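Local coordinates for putative uncharacterized protein (Bacteroides eggerthii DSM 20697, PDB 5BYP), which is of unknown function but has a lipocalin-like calycin fold and may, like other members of that clan, bind a small ligand, at residues 30-35 against 90-95. Residues are numbered along the deposited sequence; the frame is centred on the assembly and turned at random.
Sequences IFYGFQ and KNFFGW
In this lipocalin-like antiparallel barrel, strand 30-35 receives on its inward side residues from helix 87-92 and the turn that follows, so that a cluster of aromatic rings packs against the strand near the centre of the chain. Phe92 is the chief bump. With CG anti to the backbone N (chi1 -167°), its ring projects from the helix and meets Ile30 tip to tip. The fork of Ile30 forms the hollow: CG1 comes to 3.5 Å from CE2 of Phe92, while CG2 lies 3.6 Å from CZ of the same ring. On the CE1 side of the ring, Phe92 and Tyr32 pass alongside each other in opposite senses, CE1 of Phe92 lying 4.1 Å from CE1 of Tyr32. The edge of the Phe92 ring also approaches the carbonyl O of Phe31. The ring thus sits between Ile30 and the far end of Tyr32, and Ala41 and Cys43 of the adjoining strand 38-43 extend its seat. An alanine in place of Phe92 would probably leave Ile30 without its main partner across this contact and loosen the packing of segment 90-95 against the strand. Beyond Phe92, the chain turns at Gly94, whose phi is positive (74°), and brings Trp95 round against Phe93. The three rings follow one another at steep angles: CD1 of Phe92 sits over the centre of the Phe93 ring, and CD1 of Phe93 lies above the indole, offset toward its rim. Tyr32, whose ring also meets Phe39 edge-to-face and Phe124, reaches toward Phe93 and Trp95, its OH 4.0 Å from CD1 of Phe93 and 3.8 Å from CZ2 of Trp95.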
ATOM      1  N   ILE A  30      -8.705  -5.140   1.432  1.00 82.77           N
ATOM      2  CA  ILE A  30      -7.403  -4.475   1.585  1.00 79.78           C
ATOM      3  C   ILE A  30      -7.387  -3.385   2.690  1.00 85.69           C
ATOM      4  O   ILE A  30      -8.285  -2.541   2.773  1.00 87.14           O
ATOM      5  CB  ILE A  30      -6.967  -3.890   0.209  1.00 81.04           C
ATOM      6  CG1 ILE A  30      -6.738  -5.043  -0.820  1.00 79.52           C
ATOM      7  CG2 ILE A  30      -5.739  -2.951   0.325  1.00 80.93           C
ATOM      8  CD1 ILE A  30      -6.234  -4.644  -2.230  1.00 81.38           C
ATOM      9  N   PHE A  31      -6.308  -3.409   3.515  1.00 81.03           N
ATOM     10  CA  PHE A  31      -6.047  -2.449   4.591  1.00 80.88           C
ATOM     11  C   PHE A  31      -4.575  -2.032   4.576  1.00 84.19           C
ATOM     12  O   PHE A  31      -3.704  -2.863   4.304  1.00 83.63           O
ATOM     13  CB  PHE A  31      -6.410  -3.052   5.957  1.00 84.07           C
ATOM     14  CG  PHE A  31      -7.860  -3.435   6.120  1.00 89.21           C
ATOM     15  CD1 PHE A  31      -8.333  -4.657   5.650  1.00 93.11           C
ATOM     16  CD2 PHE A  31      -8.745  -2.602   6.798  1.00 94.40           C
ATOM     17  CE1 PHE A  31      -9.674  -5.009   5.800  1.00 96.21           C
ATOM     18  CE2 PHE A  31     -10.073  -2.980   6.989  1.00 99.10           C
ATOM     19  CZ  PHE A  31     -10.533  -4.172   6.471  1.00 97.22           C
ATOM     20  N   TYR A  32      -4.298  -0.737   4.854  1.00 80.45           N
ATOM     21  CA  TYR A  32      -2.940  -0.173   5.008  1.00 78.37           C
ATOM     22  C   TYR A  32      -2.795   0.323   6.419  1.00 83.52           C
ATOM     23  O   TYR A  32      -3.723   0.915   6.941  1.00 85.03           O
ATOM     24  CB  TYR A  32      -2.685   0.980   4.011  1.00 78.03           C
ATOM     25  CG  TYR A  32      -2.280   0.588   2.594  1.00 74.68           C
ATOM     26  CD1 TYR A  32      -2.764  -0.579   2.005  1.00 73.64           C
ATOM     27  CD2 TYR A  32      -1.551   1.467   1.790  1.00 74.43           C
ATOM     28  CE1 TYR A  32      -2.491  -0.883   0.673  1.00 69.61           C
ATOM     29  CE2 TYR A  32      -1.228   1.146   0.476  1.00 72.95           C
ATOM     30  CZ  TYR A  32      -1.722  -0.015  -0.087  1.00 73.76           C
ATOM     31  OH  TYR A  32      -1.450  -0.289  -1.402  1.00 72.78           O
ATOM     32  N   GLY A  33      -1.666   0.041   7.048  1.00 81.73           N
ATOM     33  CA  GLY A  33      -1.385   0.455   8.426  1.00 83.67           C
ATOM     34  C   GLY A  33      -0.150   1.321   8.507  1.00 86.63           C
ATOM     35  O   GLY A  33       0.837   1.055   7.821  1.00 83.84           O
ATOM     36  N   PHE A  34      -0.210   2.379   9.310  1.00 86.04           N
ATOM     37  CA  PHE A  34       0.892   3.321   9.448  1.00 86.65           C
ATOM     38  C   PHE A  34       1.216   3.520  10.916  1.00 95.36           C
ATOM     39  O   PHE A  34       0.308   3.743  11.703  1.00 96.89           O
ATOM     40  CB  PHE A  34       0.527   4.661   8.780  1.00 88.54           C
ATOM     41  CG  PHE A  34       0.151   4.564   7.317  1.00 87.26           C
ATOM     42  CD1 PHE A  34      -1.167   4.347   6.933  1.00 88.56           C
ATOM     43  CD2 PHE A  34       1.113   4.720   6.320  1.00 88.14           C
ATOM     44  CE1 PHE A  34      -1.510   4.247   5.580  1.00 87.41           C
ATOM     45  CE2 PHE A  34       0.761   4.648   4.964  1.00 89.42           C
ATOM     46  CZ  PHE A  34      -0.547   4.417   4.605  1.00 86.34           C
ATOM     47  N   GLN A  35       2.483   3.371  11.301  1.00 94.71           N
ATOM     48  CA  GLN A  35       2.904   3.546  12.700  1.00 98.78           C
ATOM     49  C   GLN A  35       4.325   4.054  12.786  1.00103.48           C
ATOM     50  O   GLN A  35       5.249   3.268  12.587  1.00102.93           O
ATOM     51  CB  GLN A  35       2.817   2.219  13.518  1.00100.78           C
ATOM     52  CG  GLN A  35       1.497   1.430  13.478  1.00122.86           C
ATOM     53  CD  GLN A  35       0.401   2.042  14.319  1.00144.70           C
ATOM     54  OE1 GLN A  35       0.622   2.543  15.441  1.00139.19           O
ATOM     55  NE2 GLN A  35      -0.830   1.944  13.819  1.00136.96           N
ATOM     56  N   LYS A  90       2.093  -9.413  -6.485  1.00 73.99           N
ATOM     57  CA  LYS A  90       1.630  -8.951  -7.798  1.00 74.99           C
ATOM     58  C   LYS A  90       0.121  -8.570  -7.771  1.00 79.94           C
ATOM     59  O   LYS A  90      -0.262  -7.537  -8.330  1.00 79.16           O
ATOM     60  CB  LYS A  90       1.908 -10.004  -8.870  1.00 75.65           C
ATOM     61  CG  LYS A  90       3.367  -9.998  -9.328  1.00 78.45           C
ATOM     62  CD  LYS A  90       3.773 -11.340  -9.930  1.00 87.65           C
ATOM     63  CE  LYS A  90       5.131 -11.293 -10.539  1.00 96.89           C
ATOM     64  NZ  LYS A  90       5.572 -12.642 -10.963  1.00118.18           N
ATOM     65  N   ASN A  91      -0.704  -9.350  -7.059  1.00 76.30           N
ATOM     66  CA  ASN A  91      -2.122  -9.055  -6.999  1.00 77.67           C
ATOM     67  C   ASN A  91      -2.433  -7.920  -6.038  1.00 81.12           C
ATOM     68  O   ASN A  91      -3.382  -7.168  -6.264  1.00 83.28           O
ATOM     69  CB  ASN A  91      -2.926 -10.297  -6.600  1.00 85.79           C
ATOM     70  CG  ASN A  91      -2.762 -11.501  -7.504  1.00109.24           C
ATOM     71  OD1 ASN A  91      -2.119 -11.450  -8.571  1.00100.82           O
ATOM     72  ND2 ASN A  91      -3.269 -12.641  -7.042  1.00103.13           N
ATOM     73  N   PHE A  92      -1.703  -7.827  -4.945  1.00 74.90           N
ATOM     74  CA  PHE A  92      -2.006  -6.842  -3.941  1.00 72.69           C
ATOM     75  C   PHE A  92      -1.329  -5.517  -4.251  1.00 77.34           C
ATOM     76  O   PHE A  92      -1.999  -4.499  -4.335  1.00 78.42           O
ATOM     77  CB  PHE A  92      -1.580  -7.377  -2.601  1.00 73.68           C
ATOM     78  CG  PHE A  92      -2.088  -6.612  -1.422  1.00 75.24           C
ATOM     79  CD1 PHE A  92      -1.353  -5.574  -0.883  1.00 76.55           C
ATOM     80  CD2 PHE A  92      -3.266  -6.987  -0.788  1.00 78.33           C
ATOM     81  CE1 PHE A  92      -1.802  -4.898   0.245  1.00 78.98           C
ATOM     82  CE2 PHE A  92      -3.706  -6.317   0.350  1.00 81.15           C
ATOM     83  CZ  PHE A  92      -2.976  -5.275   0.855  1.00 78.99           C
ATOM     84  N   PHE A  93      -0.024  -5.508  -4.446  1.00 74.47           N
ATOM     85  CA  PHE A  93       0.617  -4.241  -4.713  1.00 74.57           C
ATOM     86  C   PHE A  93       0.760  -3.975  -6.194  1.00 81.46           C
ATOM     87  O   PHE A  93       0.214  -2.983  -6.674  1.00 84.22           O
ATOM     88  CB  PHE A  93       1.975  -4.164  -4.023  1.00 74.61           C
ATOM     89  CG  PHE A  93       1.871  -4.235  -2.528  1.00 73.55           C
ATOM     90  CD1 PHE A  93       1.382  -3.157  -1.797  1.00 74.96           C
ATOM     91  CD2 PHE A  93       2.201  -5.402  -1.848  1.00 73.42           C
ATOM     92  CE1 PHE A  93       1.313  -3.209  -0.400  1.00 74.93           C
ATOM     93  CE2 PHE A  93       2.120  -5.459  -0.458  1.00 75.83           C
ATOM     94  CZ  PHE A  93       1.708  -4.348   0.263  1.00 73.23           C
ATOM     95  N   GLY A  94       1.513  -4.830  -6.894  1.00 77.29           N
ATOM     96  CA  GLY A  94       1.802  -4.665  -8.312  1.00 76.98           C
ATOM     97  C   GLY A  94       2.796  -3.546  -8.539  1.00 79.43           C
ATOM     98  O   GLY A  94       2.865  -2.986  -9.628  1.00 80.04           O
ATOM     99  N   TRP A  95       3.586  -3.227  -7.512  1.00 75.33           N
ATOM    100  CA  TRP A  95       4.561  -2.130  -7.526  1.00 76.35           C
ATOM    101  C   TRP A  95       5.846  -2.468  -8.296  1.00 82.01           C
ATOM    102  O   TRP A  95       6.771  -1.639  -8.332  1.00 84.58           O
ATOM    103  CB  TRP A  95       4.936  -1.724  -6.093  1.00 73.83           C
ATOM    104  CG  TRP A  95       3.792  -1.224  -5.262  1.00 74.98           C
ATOM    105  CD1 TRP A  95       2.531  -0.918  -5.688  1.00 78.86           C
ATOM    106  CD2 TRP A  95       3.849  -0.856  -3.881  1.00 74.32           C
ATOM    107  NE1 TRP A  95       1.781  -0.440  -4.638  1.00 78.37           N
ATOM    108  CE2 TRP A  95       2.562  -0.403  -3.514  1.00 78.43           C
ATOM    109  CE3 TRP A  95       4.848  -0.942  -2.889  1.00 74.63           C
ATOM    110  CZ2 TRP A  95       2.249  -0.033  -2.213  1.00 77.63           C
ATOM    111  CZ3 TRP A  95       4.528  -0.592  -1.594  1.00 76.29           C
ATOM    112  CH2 TRP A  95       3.248  -0.132  -1.266  1.00 77.56           C
TER